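Local coordinates for nonsense-mediated mRNA decay protein 2 (Saccharomyces cerevisiae, PDB 4LUN) that takes part in nonsense-mediated decay of mRNAs with premature stop codons, and is represented here by its N-terminal MIF4G domain, a helical HEAT-repeat region, at residues K7-L12 and A92-I97; K42-G47 and S70-T75; N170-K175 and D180-S185; F207-A212 and A296-E301. All blocks are in the same frame, centred on the assembly; numbering follows the deposited sequence. Where two conformers were deposited one is given.

Contact 1 of 4, residues K7-L12 and A92-I97; sequences KELHDL and AAVEII
Of residues 7-12, on helix 3-17, Leu9 is the one that touches residues 92-97 of helix 87-104. Its methyl CD1 lies 4.1 Å from CG1 of Val94, a van der Waals contact between two branched apolar side chains. The two side chains meet at a slant. The same leucine lies against the carboxylate of Glu95, and here the side chains run at about a right angle. Leu9 CD1 is 4.0 Å from Glu95 OE2, and Leu9 CD2 is 4.1 Å from Glu95 OE1. Each methyl therefore faces one carboxylate oxygen.

Torsions explain how Val94 and Glu95 reach the leucine. CG1 of Val94 is anti to its backbone N (chi1 170°). Glu95 bends at chi2 (-82°), which turns its carboxylate toward helix 3-17 although the CB starts off to the side. The backbones stay well apart, with CA of Leu9 8.4 Å from CA of Glu95.

The next shell is polar. Arg5, one turn before Leu9, forms salt bridges with both Glu95 and Glu8. It joins the carboxylate of the other helix to one on its own. Leu9 also touches Ser98 and Gln102, further along helix 87-104. On other sides of this helix, Ile96 packs on helix 52-60 and Ile97 on helix 69-81.

Between the two segments themselves the contact is thus a small apolar touch. It is flanked by the salt bridge from Arg5, outside them, which probably offsets the charge that Glu95 brings next to the leucine methyls.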
loop_
_atom_site.group_PDB
_atom_site.type_symbol
_atom_site.label_atom_id
_atom_site.label_comp_id
_atom_site.label_asym_id
_atom_site.label_seq_id
_atom_site.Cartn_x
_atom_site.Cartn_y
_atom_site.Cartn_z
ATOM N N LYS A 7 4.429 8.210 17.729
ATOM C CA LYS A 7 5.690 8.019 18.442
ATOM C C LYS A 7 5.501 7.262 19.761
ATOM O O LYS A 7 6.330 6.421 20.128
ATOM C CB LYS A 7 6.415 9.357 18.633
ATOM C CG LYS A 7 6.907 9.961 17.318
ATOM C CD LYS A 7 7.568 11.320 17.513
ATOM C CE LYS A 7 6.745 12.426 16.872
ATOM N NZ LYS A 7 7.501 13.122 15.791
ATOM N N GLU A 8 4.407 7.545 20.466
ATOM C CA GLU A 8 4.068 6.800 21.675
ATOM C C GLU A 8 3.950 5.306 21.388
ATOM O O GLU A 8 4.526 4.480 22.095
ATOM C CB GLU A 8 2.734 7.283 22.256
ATOM C CG GLU A 8 2.772 8.629 22.957
ATOM C CD GLU A 8 1.424 8.989 23.571
ATOM O OE1 GLU A 8 0.629 8.063 23.848
ATOM O OE2 GLU A 8 1.161 10.195 23.771
ATOM N N LEU A 9 3.184 4.969 20.353
ATOM C CA LEU A 9 2.990 3.578 19.955
ATOM C C LEU A 9 4.287 2.964 19.454
ATOM O O LEU A 9 4.579 1.801 19.743
ATOM C CB LEU A 9 1.940 3.478 18.850
ATOM C CG LEU A 9 0.481 3.663 19.271
ATOM C CD1 LEU A 9 -0.418 3.706 18.047
ATOM C CD2 LEU A 9 0.051 2.540 20.205
ATOM N N HIS A 10 5.043 3.737 18.681
ATOM C CA HIS A 10 6.333 3.270 18.169
ATOM C C HIS A 10 7.247 2.843 19.315
ATOM O O HIS A 10 7.879 1.787 19.257
ATOM C CB HIS A 10 7.005 4.325 17.285
ATOM C CG HIS A 10 8.152 3.787 16.489
ATOM N ND1 HIS A 10 9.414 3.623 17.017
ATOM C CD2 HIS A 10 8.222 3.352 15.208
ATOM C CE1 HIS A 10 10.213 3.111 16.097
ATOM N NE2 HIS A 10 9.509 2.932 14.993
ATOM N N ASP A 11 7.294 3.650 20.371
ATOM C CA ASP A 11 8.122 3.315 21.532
ATOM C C ASP A 11 7.662 2.019 22.200
ATOM O O ASP A 11 8.475 1.139 22.489
ATOM C CB ASP A 11 8.139 4.468 22.543
ATOM C CG ASP A 11 9.084 4.212 23.711
ATOM O OD1 ASP A 11 10.060 3.446 23.540
ATOM O OD2 ASP A 11 8.855 4.782 24.797
ATOM N N LEU A 12 6.354 1.899 22.427
ATOM C CA LEU A 12 5.782 0.688 22.994
ATOM C C LEU A 12 5.978 -0.520 22.085
ATOM O O LEU A 12 6.323 -1.599 22.548
ATOM C CB LEU A 12 4.289 0.878 23.269
ATOM C CG LEU A 12 3.911 1.842 24.393
ATOM C CD1 LEU A 12 2.414 2.095 24.385
ATOM C CD2 LEU A 12 4.343 1.291 25.743
ATOM N N ALA A 92 -8.263 2.792 13.924
ATOM C CA ALA A 92 -8.748 1.735 14.798
ATOM C C ALA A 92 -7.933 0.462 14.602
ATOM O O ALA A 92 -7.527 -0.175 15.573
ATOM C CB ALA A 92 -10.221 1.471 14.542
ATOM N N ALA A 93 -7.680 0.106 13.347
ATOM C CA ALA A 93 -6.893 -1.087 13.047
ATOM C C ALA A 93 -5.484 -0.965 13.628
ATOM O O ALA A 93 -4.938 -1.931 14.162
ATOM C CB ALA A 93 -6.829 -1.324 11.548
ATOM N N VAL A 94 -4.900 0.224 13.523
ATOM C CA VAL A 94 -3.559 0.453 14.056
ATOM C C VAL A 94 -3.508 0.261 15.579
ATOM O O VAL A 94 -2.592 -0.373 16.098
ATOM C CB VAL A 94 -3.024 1.855 13.690
ATOM C CG1 VAL A 94 -1.745 2.157 14.462
ATOM C CG2 VAL A 94 -2.794 1.963 12.183
ATOM N N GLU A 95 -4.491 0.804 16.290
ATOM C CA GLU A 95 -4.528 0.674 17.746
ATOM C C GLU A 95 -4.734 -0.773 18.186
ATOM O O GLU A 95 -4.106 -1.238 19.134
ATOM C CB GLU A 95 -5.628 1.554 18.340
ATOM C CG GLU A 95 -5.373 3.047 18.214
ATOM C CD GLU A 95 -4.447 3.588 19.290
ATOM O OE1 GLU A 95 -4.043 2.822 20.197
ATOM O OE2 GLU A 95 -4.133 4.795 19.233
ATOM N N ILE A 96 -5.625 -1.473 17.493
ATOM C CA ILE A 96 -5.906 -2.877 17.773
ATOM C C ILE A 96 -4.702 -3.778 17.498
ATOM O O ILE A 96 -4.351 -4.624 18.319
ATOM C CB ILE A 96 -7.113 -3.355 16.950
ATOM C CG1 ILE A 96 -8.368 -2.595 17.383
ATOM C CG2 ILE A 96 -7.306 -4.856 17.089
ATOM C CD1 ILE A 96 -9.503 -2.664 16.374
ATOM N N ILE A 97 -4.062 -3.602 16.351
ATOM C CA ILE A 97 -2.884 -4.403 16.033
ATOM C C ILE A 97 -1.745 -4.095 16.999
ATOM O O ILE A 97 -1.023 -4.997 17.399
ATOM C CB ILE A 97 -2.414 -4.209 14.574
ATOM C CG1 ILE A 97 -3.508 -4.653 13.599
ATOM C CG2 ILE A 97 -1.133 -4.997 14.300
ATOM C CD1 ILE A 97 -3.935 -6.087 13.788
#

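Contact 2 of 4, residues K42-G47 and S70-T75; sequences KKLKKG and SEIIVT
This is a small, mostly buried apolar contact between Leu44 and Lys45, near the end of helix 34-44, and Ile72 and Thr75 on helix 69-81, inside the MIF4G domain. The methyl CG2 of Thr75 is shared by two partners. It lies 3.8 Å from CB of Leu44 and 3.9 Å from CG of Lys45. One turn earlier, CG2 of Ile72 meets CD1 of Leu44 at 4.0 Å, the two side chains crossing at about a right angle.

The rotation of Thr75 is set from within its own helix. Its OG1 bonds to the carbonyl O of Glu71 at 2.8 Å. The backbone N of Thr75 reaches that oxygen from the other face of the carbonyl plane. This leaves CG2 anti to the backbone N (chi1 of Thr75 -60°), pointing at the leucine. A serine here would keep the hydroxyl but lose the methyl, and would probably open a gap beside Leu44 and the base of Lys45.

A type I turn from Leu44 to Gly47 then leads the chain away. Helix 52-60 packs on Leu44 through Leu56 and pairs Asp59 with Lys43, while Ile73 faces helix 106-116.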
loop_
_atom_site.group_PDB
_atom_site.type_symbol
_atom_site.label_atom_id
_atom_site.label_comp_id
_atom_site.label_asym_id
_atom_site.label_seq_id
_atom_site.Cartn_x
_atom_site.Cartn_y
_atom_site.Cartn_z
ATOM N N LYS A 42 -15.227 -13.157 17.908
ATOM C CA LYS A 42 -16.442 -12.590 17.334
ATOM C C LYS A 42 -16.359 -11.076 17.220
ATOM O O LYS A 42 -16.844 -10.490 16.253
ATOM C CB LYS A 42 -17.672 -12.976 18.161
ATOM C CG LYS A 42 -18.280 -14.303 17.766
ATOM C CD LYS A 42 -19.602 -14.533 18.482
ATOM C CE LYS A 42 -19.418 -15.383 19.725
ATOM N NZ LYS A 42 -20.669 -15.445 20.540
ATOM N N LYS A 43 -15.749 -10.442 18.212
ATOM C CA LYS A 43 -15.569 -8.998 18.178
ATOM C C LYS A 43 -14.600 -8.591 17.055
ATOM O O LYS A 43 -14.844 -7.616 16.336
ATOM C CB LYS A 43 -15.092 -8.484 19.538
ATOM C CG LYS A 43 -15.642 -7.111 19.899
ATOM C CD LYS A 43 -15.229 -6.700 21.301
ATOM C CE LYS A 43 -16.048 -7.422 22.358
ATOM N NZ LYS A 43 -15.285 -7.562 23.633
ATOM N N LEU A 44 -13.519 -9.354 16.895
ATOM C CA LEU A 44 -12.552 -9.109 15.818
ATOM C C LEU A 44 -13.224 -9.204 14.452
ATOM O O LEU A 44 -12.993 -8.370 13.569
ATOM C CB LEU A 44 -11.401 -10.123 15.876
ATOM C CG LEU A 44 -10.301 -9.970 16.926
ATOM C CD1 LEU A 44 -9.287 -11.103 16.786
ATOM C CD2 LEU A 44 -9.614 -8.616 16.809
ATOM N N LYS A 45 -14.060 -10.229 14.300
ATOM C CA LYS A 45 -14.715 -10.557 13.041
ATOM C C LYS A 45 -15.732 -9.526 12.584
ATOM O O LYS A 45 -16.175 -9.562 11.436
ATOM C CB LYS A 45 -15.394 -11.924 13.134
ATOM C CG LYS A 45 -14.564 -13.058 12.583
ATOM C CD LYS A 45 -15.256 -14.390 12.792
ATOM C CE LYS A 45 -14.474 -15.508 12.131
ATOM N NZ LYS A 45 -14.665 -16.811 12.825
ATOM N N LYS A 46 -16.118 -8.611 13.464
ATOM C CA LYS A 46 -17.034 -7.568 13.033
ATOM C C LYS A 46 -16.267 -6.513 12.233
ATOM O O LYS A 46 -16.865 -5.659 11.576
ATOM C CB LYS A 46 -17.782 -6.947 14.213
ATOM C CG LYS A 46 -17.163 -5.683 14.763
ATOM C CD LYS A 46 -18.255 -4.722 15.208
ATOM C CE LYS A 46 -17.684 -3.362 15.569
ATOM N NZ LYS A 46 -18.684 -2.282 15.331
ATOM N N GLY A 47 -14.938 -6.588 12.284
ATOM C CA GLY A 47 -14.093 -5.736 11.463
ATOM C C GLY A 47 -13.455 -4.591 12.224
ATOM O O GLY A 47 -13.910 -4.210 13.306
ATOM N N SER A 70 -3.436 -18.735 17.321
ATOM C CA SER A 70 -3.421 -19.106 15.901
ATOM C C SER A 70 -4.678 -18.621 15.197
ATOM O O SER A 70 -4.613 -18.034 14.115
ATOM C CB SER A 70 -3.301 -20.620 15.732
ATOM O OG SER A 70 -2.266 -21.150 16.534
ATOM N N GLU A 71 -5.824 -18.874 15.819
ATOM C CA GLU A 71 -7.097 -18.410 15.293
ATOM C C GLU A 71 -7.181 -16.885 15.230
ATOM O O GLU A 71 -7.772 -16.328 14.300
ATOM C CB GLU A 71 -8.258 -18.970 16.123
ATOM C CG GLU A 71 -9.599 -18.378 15.767
ATOM C CD GLU A 71 -10.748 -19.211 16.275
ATOM O OE1 GLU A 71 -10.501 -20.131 17.085
ATOM O OE2 GLU A 71 -11.897 -18.950 15.856
ATOM N N ILE A 72 -6.582 -16.213 16.209
ATOM C CA ILE A 72 -6.572 -14.752 16.229
ATOM C C ILE A 72 -5.754 -14.222 15.051
ATOM O O ILE A 72 -6.156 -13.268 14.381
ATOM C CB ILE A 72 -5.970 -14.205 17.539
ATOM C CG1 ILE A 72 -6.928 -14.434 18.708
ATOM C CG2 ILE A 72 -5.677 -12.717 17.419
ATOM C CD1 ILE A 72 -6.348 -14.038 20.053
ATOM N N ILE A 73 -4.616 -14.861 14.798
ATOM C CA ILE A 73 -3.741 -14.482 13.690
ATOM C C ILE A 73 -4.456 -14.581 12.340
ATOM O O ILE A 73 -4.440 -13.632 11.552
ATOM C CB ILE A 73 -2.471 -15.355 13.669
ATOM C CG1 ILE A 73 -1.598 -15.031 14.881
ATOM C CG2 ILE A 73 -1.694 -15.158 12.367
ATOM C CD1 ILE A 73 -0.561 -16.078 15.175
ATOM N N VAL A 74 -5.088 -15.724 12.078
ATOM C CA VAL A 74 -5.876 -15.896 10.852
ATOM C C VAL A 74 -7.029 -14.898 10.759
ATOM O O VAL A 74 -7.240 -14.273 9.719
ATOM C CB VAL A 74 -6.434 -17.323 10.733
ATOM C CG1 VAL A 74 -7.362 -17.435 9.523
ATOM C CG2 VAL A 74 -5.298 -18.325 10.630
ATOM N N THR A 75 -7.770 -14.746 11.850
ATOM C CA THR A 75 -8.895 -13.817 11.885
ATOM C C THR A 75 -8.466 -12.381 11.611
ATOM O O THR A 75 -9.066 -11.691 10.780
ATOM C CB THR A 75 -9.630 -13.877 13.235
ATOM O OG1 THR A 75 -10.136 -15.202 13.439
ATOM C CG2 THR A 75 -10.777 -12.878 13.266
#

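Contact 3 of 4, residues N170-K175 and D180-S185; sequences NFLQKK and DPLLFS
Leu172 and Ser185 bring the backbones closest, with their CA atoms 7.3 Å apart, where a short 3-10 turn (170-172) lies beside the first turn of helix 182-190. CD2 of Leu172 sits 3.6 Å from CB of Ser185, a snug fit over a buried serine. The same methyl reaches CD1 of Leu182 at 4.3 Å.

Phe171 uses its edge. CE1 is 3.7 Å from the carbonyl O of Ser185, which lies near the ring plane. The ring is placed by a less common first torsion: CG stands between the backbone N and the carbonyl carbon (chi1 83°). One ring face lies against CG of Leu172, its own neighbour.

Lys175 closes the polar side, mainly through water. Its chain is extended as far as CE and bends at chi4 (-60°). Water 2 accepts from NZ of Lys175 at 3.1 Å and from the backbone N of Asp180, and gives a weak bond to OD2 of Asp180. Water 1 donates to OD2 of Asp180 at 2.7 Å, bonds OG of Ser185 at 2.8 Å and takes a weak bond from NZ of Lys175. Each water thus links the two charges, through one weak bond apiece. NZ of Lys175 and OD2 of Asp180 themselves stay 5.0 Å apart. The opposite charges probably still favour each other.

Beyond the segments, Phe171 touches Phe120, Leu172 touches Leu117, and Leu182 packs on Phe147 of helix 130-152. The arrangement is a helix N-terminus, with Pro181 at the N-cap position, held against the preceding loop within the all-helical MIF4G domain.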
loop_
_atom_site.group_PDB
_atom_site.type_symbol
_atom_site.label_atom_id
_atom_site.label_comp_id
_atom_site.label_asym_id
_atom_site.label_seq_id
_atom_site.Cartn_x
_atom_site.Cartn_y
_atom_site.Cartn_z
ATOM N N ASN A 170 6.664 -15.208 -2.517
ATOM C CA ASN A 170 7.740 -15.507 -3.461
ATOM C C ASN A 170 8.605 -14.303 -3.817
ATOM O O ASN A 170 9.829 -14.419 -3.912
ATOM C CB ASN A 170 7.183 -16.121 -4.751
ATOM C CG ASN A 170 6.680 -17.535 -4.556
ATOM O OD1 ASN A 170 6.333 -17.939 -3.449
ATOM N ND2 ASN A 170 6.631 -18.297 -5.646
ATOM N N PHE A 171 7.982 -13.144 -4.007
ATOM C CA PHE A 171 8.722 -11.984 -4.501
ATOM C C PHE A 171 9.700 -11.412 -3.480
ATOM O O PHE A 171 10.552 -10.608 -3.824
ATOM C CB PHE A 171 7.775 -10.899 -5.043
ATOM C CG PHE A 171 7.197 -9.980 -3.992
ATOM C CD1 PHE A 171 7.772 -8.740 -3.752
ATOM C CD2 PHE A 171 6.036 -10.318 -3.314
ATOM C CE1 PHE A 171 7.230 -7.882 -2.815
ATOM C CE2 PHE A 171 5.493 -9.465 -2.370
ATOM C CZ PHE A 171 6.091 -8.247 -2.121
ATOM N N LEU A 172 9.571 -11.847 -2.230
ATOM C CA LEU A 172 10.441 -11.348 -1.165
ATOM C C LEU A 172 11.432 -12.412 -0.709
ATOM O O LEU A 172 12.160 -12.199 0.255
ATOM C CB LEU A 172 9.606 -10.904 0.036
ATOM C CG LEU A 172 8.699 -9.698 -0.208
ATOM C CD1 LEU A 172 7.722 -9.539 0.929
ATOM C CD2 LEU A 172 9.551 -8.442 -0.346
ATOM N N GLN A 173 11.444 -13.559 -1.385
ATOM C CA GLN A 173 12.272 -14.685 -0.938
ATOM C C GLN A 173 13.689 -14.626 -1.484
ATOM O O GLN A 173 13.966 -13.912 -2.452
ATOM C CB GLN A 173 11.636 -16.017 -1.342
ATOM C CG GLN A 173 10.415 -16.415 -0.519
ATOM C CD GLN A 173 9.790 -17.711 -0.998
ATOM O OE1 GLN A 173 10.357 -18.413 -1.838
ATOM N NE2 GLN A 173 8.611 -18.031 -0.473
ATOM N N LYS A 174 14.576 -15.391 -0.843
ATOM C CA LYS A 174 15.947 -15.603 -1.319
ATOM C C LYS A 174 16.840 -14.362 -1.219
ATOM O O LYS A 174 17.883 -14.285 -1.880
ATOM C CB LYS A 174 15.954 -16.153 -2.753
ATOM C CG LYS A 174 15.207 -17.475 -2.935
ATOM C CD LYS A 174 15.791 -18.568 -2.048
ATOM C CE LYS A 174 15.307 -19.952 -2.469
ATOM N NZ LYS A 174 13.826 -20.110 -2.354
ATOM N N LYS A 175 16.449 -13.398 -0.389
ATOM C CA LYS A 175 17.279 -12.218 -0.191
ATOM C C LYS A 175 18.546 -12.570 0.584
ATOM O O LYS A 175 18.481 -13.224 1.627
ATOM C CB LYS A 175 16.500 -11.120 0.535
ATOM C CG LYS A 175 15.271 -10.639 -0.224
ATOM C CD LYS A 175 14.648 -9.412 0.434
ATOM C CE LYS A 175 13.586 -8.795 -0.466
ATOM N NZ LYS A 175 14.168 -8.373 -1.775
ATOM N N ASP A 180 17.046 -4.366 0.977
ATOM C CA ASP A 180 16.370 -3.096 0.815
ATOM C C ASP A 180 15.357 -2.892 1.948
ATOM O O ASP A 180 14.920 -3.851 2.579
ATOM C CB ASP A 180 15.656 -3.079 -0.535
ATOM C CG ASP A 180 16.622 -3.157 -1.713
ATOM O OD1 ASP A 180 17.622 -2.411 -1.712
ATOM O OD2 ASP A 180 16.377 -3.961 -2.643
ATOM N N PRO A 181 14.991 -1.633 2.221
ATOM C CA PRO A 181 13.882 -1.392 3.153
ATOM C C PRO A 181 12.636 -2.098 2.641
ATOM O O PRO A 181 12.460 -2.185 1.421
ATOM C CB PRO A 181 13.681 0.129 3.061
ATOM C CG PRO A 181 15.016 0.658 2.659
ATOM C CD PRO A 181 15.562 -0.382 1.697
ATOM N N LEU A 182 11.792 -2.580 3.548
ATOM C CA LEU A 182 10.639 -3.404 3.174
ATOM C C LEU A 182 9.647 -2.666 2.283
ATOM O O LEU A 182 9.126 -3.242 1.316
ATOM C CB LEU A 182 9.949 -3.952 4.422
ATOM C CG LEU A 182 8.798 -4.944 4.219
ATOM C CD1 LEU A 182 9.153 -6.013 3.185
ATOM C CD2 LEU A 182 8.417 -5.604 5.551
ATOM N N LEU A 183 9.391 -1.392 2.584
ATOM C CA LEU A 183 8.526 -0.594 1.717
ATOM C C LEU A 183 9.069 -0.477 0.304
ATOM O O LEU A 183 8.297 -0.460 -0.641
ATOM C CB LEU A 183 8.285 0.809 2.283
ATOM C CG LEU A 183 7.240 0.914 3.386
ATOM C CD1 LEU A 183 7.355 2.268 4.083
ATOM C CD2 LEU A 183 5.837 0.727 2.778
ATOM N N PHE A 184 10.385 -0.354 0.155
ATOM C CA PHE A 184 10.998 -0.288 -1.162
ATOM C C PHE A 184 10.701 -1.594 -1.925
ATOM O O PHE A 184 10.320 -1.567 -3.104
ATOM C CB PHE A 184 12.522 -0.040 -1.029
ATOM C CG PHE A 184 13.279 -0.115 -2.336
ATOM C CD1 PHE A 184 13.568 1.035 -3.062
ATOM C CD2 PHE A 184 13.730 -1.340 -2.821
ATOM C CE1 PHE A 184 14.287 0.962 -4.247
ATOM C CE2 PHE A 184 14.432 -1.415 -4.011
ATOM C CZ PHE A 184 14.710 -0.267 -4.722
ATOM N N SER A 185 10.857 -2.719 -1.231
ATOM C CA SER A 185 10.637 -4.033 -1.835
ATOM C C SER A 185 9.199 -4.192 -2.295
ATOM O O SER A 185 8.934 -4.643 -3.419
ATOM C CB SER A 185 11.022 -5.163 -0.878
ATOM O OG SER A 185 12.417 -5.141 -0.618
HETATM O O HOH W 1 14.059 -5.285 -2.857
HETATM O O HOH W 2 16.533 -6.585 -0.901
#

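Contact 4 of 4, residues F207-A212 and A296-E301; sequences FIKKFA and AITLGE
Thr298 is the first residue of 296-301 to touch helix 201-210. Its methyl CG2 lies 3.7 Å from CE of Lys209, and the side chains cross at about a right angle. The lysine is extended beyond CG and lays its aliphatic end across the threonine. NZ of Lys209 is also near, 4.1 Å from CG2 of Thr298, but this is no polar contact. The hydroxyl of Thr298 is used inside its own helix, where OG1 bonds to the carbonyl O of Thr294. With OG1 so placed, CG2 is anti to the backbone N (chi1 of Thr298 -64°) and faces the lysine.

Leu299 follows. Its CD2 meets CD1 of Ile208 at 3.7 Å, again roughly crosswise. Ile208 sends CG1 between its backbone N and its carbonyl carbon (chi1 66°), and CD1 then extends toward the leucine. The CA atoms of Ile208 and Leu299 stay 8.5 Å apart, so only side-chain ends bridge the gap. The apolar pair is buried, whereas Lys209 lies at the exposed margin.

Around this contact, helix 231-271 supplies Phe239 to Ile208 and Ile243 to Leu299, so it packs against both partners. Ile208 also touches Phe302 and Phe303, further along helix 277-303. Phe207 is covered by Leu144 and Thr148 of helix 130-152, which places helix 201-210 between that helix and helix 277-303.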
loop_
_atom_site.group_PDB
_atom_site.type_symbol
_atom_site.label_atom_id
_atom_site.label_comp_id
_atom_site.label_asym_id
_atom_site.label_seq_id
_atom_site.Cartn_x
_atom_site.Cartn_y
_atom_site.Cartn_z
ATOM N N PHE A 207 0.291 7.083 -2.950
ATOM C CA PHE A 207 1.244 6.863 -1.867
ATOM C C PHE A 207 1.952 8.149 -1.462
ATOM O O PHE A 207 2.090 8.444 -0.275
ATOM C CB PHE A 207 2.264 5.779 -2.241
ATOM C CG PHE A 207 3.118 5.327 -1.082
ATOM C CD1 PHE A 207 2.610 4.471 -0.117
ATOM C CD2 PHE A 207 4.425 5.755 -0.966
ATOM C CE1 PHE A 207 3.390 4.053 0.948
ATOM C CE2 PHE A 207 5.219 5.345 0.094
ATOM C CZ PHE A 207 4.697 4.492 1.057
ATOM N N ILE A 208 2.384 8.936 -2.437
ATOM C CA ILE A 208 3.091 10.171 -2.102
ATOM C C ILE A 208 2.162 11.180 -1.432
ATOM O O ILE A 208 2.603 11.945 -0.584
ATOM C CB ILE A 208 3.777 10.829 -3.325
ATOM C CG1 ILE A 208 2.751 11.336 -4.350
ATOM C CG2 ILE A 208 4.788 9.872 -3.958
ATOM C CD1 ILE A 208 3.396 11.919 -5.592
ATOM N N LYS A 209 0.884 11.180 -1.803
ATOM C CA LYS A 209 -0.057 12.140 -1.222
ATOM C C LYS A 209 -0.294 11.859 0.251
ATOM O O LYS A 209 -0.414 12.781 1.057
ATOM C CB LYS A 209 -1.400 12.109 -1.959
ATOM C CG LYS A 209 -1.407 12.791 -3.315
ATOM C CD LYS A 209 -2.706 12.450 -4.054
ATOM C CE LYS A 209 -2.726 13.028 -5.453
ATOM N NZ LYS A 209 -3.828 12.436 -6.270
ATOM N N LYS A 210 -0.385 10.581 0.603
ATOM C CA LYS A 210 -0.690 10.185 1.966
ATOM C C LYS A 210 0.541 10.115 2.865
ATOM O O LYS A 210 0.430 10.279 4.082
ATOM C CB LYS A 210 -1.435 8.844 1.972
ATOM C CG LYS A 210 -2.085 8.494 3.306
ATOM C CD LYS A 210 -3.355 7.679 3.112
ATOM C CE LYS A 210 -4.503 8.529 2.567
ATOM N NZ LYS A 210 -4.937 9.565 3.556
ATOM N N PHE A 211 1.711 9.871 2.277
ATOM C CA PHE A 211 2.920 9.685 3.074
ATOM C C PHE A 211 4.052 10.612 2.655
ATOM O O PHE A 211 5.211 10.208 2.575
ATOM C CB PHE A 211 3.349 8.213 3.044
ATOM C CG PHE A 211 2.290 7.279 3.561
ATOM C CD1 PHE A 211 2.038 7.185 4.921
ATOM C CD2 PHE A 211 1.522 6.520 2.691
ATOM C CE1 PHE A 211 1.056 6.325 5.408
ATOM C CE2 PHE A 211 0.543 5.669 3.160
ATOM C CZ PHE A 211 0.298 5.567 4.521
ATOM N N ALA A 212 3.692 11.871 2.401
ATOM C CA ALA A 212 4.628 12.888 1.900
ATOM C C ALA A 212 5.950 13.055 2.657
ATOM O O ALA A 212 6.990 13.265 2.020
ATOM C CB ALA A 212 3.922 14.241 1.761
ATOM N N ALA A 296 1.404 11.907 -14.559
ATOM C CA ALA A 296 2.549 12.765 -14.855
ATOM C C ALA A 296 2.393 14.143 -14.205
ATOM O O ALA A 296 3.334 14.669 -13.611
ATOM C CB ALA A 296 2.722 12.909 -16.354
ATOM N N ILE A 297 1.197 14.708 -14.301
ATOM C CA ILE A 297 0.959 16.054 -13.787
ATOM C C ILE A 297 1.059 16.068 -12.264
ATOM O O ILE A 297 1.706 16.939 -11.679
ATOM C CB ILE A 297 -0.397 16.604 -14.275
ATOM C CG1 ILE A 297 -0.284 16.986 -15.760
ATOM C CG2 ILE A 297 -0.832 17.799 -13.429
ATOM C CD1 ILE A 297 -1.588 17.339 -16.393
ATOM N N THR A 298 0.448 15.075 -11.635
ATOM C CA THR A 298 0.460 14.964 -10.182
ATOM C C THR A 298 1.873 14.736 -9.658
ATOM O O THR A 298 2.304 15.364 -8.675
ATOM C CB THR A 298 -0.457 13.822 -9.733
ATOM O OG1 THR A 298 -1.815 14.133 -10.093
ATOM C CG2 THR A 298 -0.370 13.612 -8.219
ATOM N N LEU A 299 2.604 13.829 -10.305
ATOM C CA LEU A 299 3.972 13.536 -9.866
ATOM C C LEU A 299 4.846 14.763 -10.040
ATOM O O LEU A 299 5.668 15.090 -9.172
ATOM C CB LEU A 299 4.550 12.341 -10.632
ATOM C CG LEU A 299 3.910 11.000 -10.277
ATOM C CD1 LEU A 299 4.188 9.943 -11.346
ATOM C CD2 LEU A 299 4.386 10.525 -8.915
ATOM N N GLY A 300 4.666 15.450 -11.165
ATOM C CA GLY A 300 5.430 16.650 -11.434
ATOM C C GLY A 300 5.153 17.751 -10.433
ATOM O O GLY A 300 6.079 18.419 -9.981
ATOM N N GLU A 301 3.887 17.947 -10.092
ATOM C CA GLU A 301 3.523 18.958 -9.103
ATOM C C GLU A 301 4.171 18.656 -7.756
ATOM O O GLU A 301 4.778 19.533 -7.144
ATOM C CB GLU A 301 2.007 19.032 -8.932
ATOM C CG GLU A 301 1.288 19.784 -10.052
ATOM C CD GLU A 301 -0.227 19.691 -9.961
ATOM O OE1 GLU A 301 -0.911 20.399 -10.735
ATOM O OE2 GLU A 301 -0.736 18.910 -9.124
#

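Contacts 1 and 2 belong to the early helices, contacts 3 and 4 to the later part of the chain, where contact 3 sets a loop against helix 182-190. Contact 2 is nested in the loop closed by contact 1, and their centres lie 18 Å apart. Contacts 3 and 4 follow in series. They touch, with CD2 of Leu183 4.3 Å from CZ of Phe207, although their centres are 23 Å apart. Contacts 2 and 4 lie 35 Å apart, on opposite sides of the chain's centre. Contacts 2 and 3 join pieces near in sequence, while contacts 1 and 4 join helices some 80 residues apart within the elongated helical array of this HEAT-repeat protein.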